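Local coordinates for polyketide biosynthesis 3-hydroxy-3-methylglutaryl-ACP synthase PksG (PDB 4YXT), which catalyses the aldol condensation of acetyl-ACP with a beta-ketothioester polyketide intermediate during biosynthesis of the antibiotic bacillaene, at residues Val44-Glu49 with Glu389-Ile394. The protein carries 1 engineered substitution. Numbering follows the deposited sequence.
Sequences VALPYE and EMIPGI
L46 and I394 meet tip to tip, and their methyl groups illustrate how a loop and a helix far apart in sequence can meet with no hydrogen bond between the two segments. CD1 of I394 lies 3.6 Å from CD2 of L46 and 4.1 Å from CD1 of the same leucine, so one methyl reaches both branches of the fork. More loosely, I391 brings its own CD1 to 4.3 Å from L46 CD2.

Y48 adds a polar atom to this apolar packing: its OH lies 4.0 Å from I394 CD1 and has no hydrogen-bond partner in the model although the contact buries it. With CG between its backbone N and carbonyl carbon (chi1 41°), the ring folds back so that L46 CB sits 4.1 Å above one face, toward the rim. F388 meets this ring edge-to-face.

Hydrogen bonds lie within each segment. I394 N donates to I391 O, E49 N to L46 O, and E49 OE1 accepts the N-H of L46 through its anti lone pair at 2.8 Å, nearly straight at 174°.

L46 to E49 thus form a type I beta turn whose L46 and Y48 side chains pack beside helix 392-397 in this thiolase-like HMG-CoA synthase fold, away from the probable active site.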
loop_
_atom_site.group_PDB
_atom_site.type_symbol
_atom_site.label_atom_id
_atom_site.label_comp_id
_atom_site.label_asym_id
_atom_site.label_seq_id
_atom_site.Cartn_x
_atom_site.Cartn_y
_atom_site.Cartn_z
ATOM N N VAL A 44 -23.440 -4.737 -8.577
ATOM C CA VAL A 44 -22.788 -5.904 -9.197
ATOM C C VAL A 44 -21.881 -5.418 -10.354
ATOM O O VAL A 44 -22.353 -4.845 -11.355
ATOM C CB VAL A 44 -23.811 -6.953 -9.686
ATOM C CG1 VAL A 44 -23.112 -8.225 -10.194
ATOM C CG2 VAL A 44 -24.819 -7.301 -8.592
ATOM N N ALA A 45 -20.565 -5.576 -10.176
ATOM C CA ALA A 45 -19.606 -5.238 -11.217
ATOM C C ALA A 45 -19.817 -6.138 -12.454
ATOM O O ALA A 45 -19.928 -7.364 -12.342
ATOM C CB ALA A 45 -18.176 -5.398 -10.711
ATOM N N LEU A 46 -19.840 -5.504 -13.622
ATOM C CA LEU A 46 -19.938 -6.191 -14.892
ATOM C C LEU A 46 -18.549 -6.501 -15.465
ATOM O O LEU A 46 -17.537 -5.891 -15.063
ATOM C CB LEU A 46 -20.712 -5.316 -15.864
ATOM C CG LEU A 46 -22.075 -4.878 -15.323
ATOM C CD1 LEU A 46 -22.462 -3.449 -15.706
ATOM C CD2 LEU A 46 -23.092 -5.872 -15.816
ATOM N N PRO A 47 -18.493 -7.449 -16.416
ATOM C CA PRO A 47 -17.250 -7.879 -17.041
ATOM C C PRO A 47 -16.384 -6.749 -17.590
ATOM O O PRO A 47 -15.160 -6.893 -17.660
ATOM C CB PRO A 47 -17.756 -8.764 -18.189
ATOM C CG PRO A 47 -18.958 -9.404 -17.604
ATOM C CD PRO A 47 -19.619 -8.305 -16.836
ATOM N N TYR A 48 -16.995 -5.638 -17.984
ATOM C CA TYR A 48 -16.231 -4.530 -18.527
ATOM C C TYR A 48 -16.043 -3.414 -17.484
ATOM O O TYR A 48 -15.846 -2.259 -17.812
ATOM C CB TYR A 48 -16.863 -4.010 -19.824
ATOM C CG TYR A 48 -18.348 -3.923 -19.799
ATOM C CD1 TYR A 48 -19.150 -4.906 -20.400
ATOM C CD2 TYR A 48 -18.975 -2.873 -19.148
ATOM C CE1 TYR A 48 -20.540 -4.799 -20.364
ATOM C CE2 TYR A 48 -20.341 -2.764 -19.107
ATOM C CZ TYR A 48 -21.118 -3.715 -19.713
ATOM O OH TYR A 48 -22.479 -3.539 -19.639
ATOM N N GLU A 49 -16.159 -3.768 -16.216
ATOM C CA GLU A 49 -15.776 -2.857 -15.162
ATOM C C GLU A 49 -14.675 -3.572 -14.431
ATOM O O GLU A 49 -14.563 -4.799 -14.499
ATOM C CB GLU A 49 -16.924 -2.567 -14.267
ATOM C CG GLU A 49 -18.059 -1.862 -14.967
ATOM C CD GLU A 49 -19.227 -1.717 -14.047
ATOM O OE1 GLU A 49 -19.852 -2.749 -13.694
ATOM O OE2 GLU A 49 -19.461 -0.573 -13.630
ATOM N N GLU A 389 -22.209 -5.307 -25.158
ATOM C CA GLU A 389 -23.579 -5.760 -25.459
ATOM C C GLU A 389 -23.907 -7.104 -24.782
ATOM O O GLU A 389 -24.988 -7.645 -24.978
ATOM C CB GLU A 389 -23.784 -5.882 -26.987
ATOM C CG GLU A 389 -23.419 -4.642 -27.807
ATOM C CD GLU A 389 -24.456 -3.534 -27.750
ATOM O OE1 GLU A 389 -24.336 -2.577 -28.543
ATOM O OE2 GLU A 389 -25.397 -3.603 -26.930
ATOM N N MET A 390 -22.974 -7.633 -23.985
ATOM C CA MET A 390 -23.171 -8.897 -23.265
ATOM C C MET A 390 -24.435 -8.879 -22.400
ATOM O O MET A 390 -24.878 -9.927 -21.954
ATOM C CB MET A 390 -21.952 -9.211 -22.388
ATOM N N ILE A 391 -24.951 -7.683 -22.116
ATOM C CA ILE A 391 -26.333 -7.465 -21.674
ATOM C C ILE A 391 -26.847 -6.200 -22.364
ATOM O O ILE A 391 -26.718 -5.107 -21.819
ATOM C CB ILE A 391 -26.459 -7.261 -20.145
ATOM C CG1 ILE A 391 -25.901 -8.470 -19.377
ATOM C CG2 ILE A 391 -27.921 -7.020 -19.767
ATOM C CD1 ILE A 391 -25.913 -8.306 -17.866
ATOM N N PRO A 392 -27.467 -6.338 -23.550
ATOM C CA PRO A 392 -27.672 -5.146 -24.409
ATOM C C PRO A 392 -28.416 -3.977 -23.749
ATOM O O PRO A 392 -28.185 -2.811 -24.096
ATOM C CB PRO A 392 -28.463 -5.687 -25.612
ATOM C CG PRO A 392 -28.437 -7.185 -25.505
ATOM C CD PRO A 392 -28.143 -7.543 -24.077
ATOM N N GLY A 393 -29.306 -4.275 -22.816
ATOM C CA GLY A 393 -30.030 -3.216 -22.133
ATOM C C GLY A 393 -29.099 -2.130 -21.645
ATOM O O GLY A 393 -29.129 -1.015 -22.161
ATOM N N ILE A 394 -28.194 -2.528 -20.740
ATOM C CA ILE A 394 -27.533 -1.644 -19.737
ATOM C C ILE A 394 -26.908 -0.372 -20.287
ATOM O O ILE A 394 -27.106 0.718 -19.746
ATOM C CB ILE A 394 -26.412 -2.384 -18.951
ATOM C CG1 ILE A 394 -26.904 -3.744 -18.434
ATOM C CG2 ILE A 394 -25.960 -1.540 -17.768
ATOM C CD1 ILE A 394 -25.843 -4.611 -17.800
#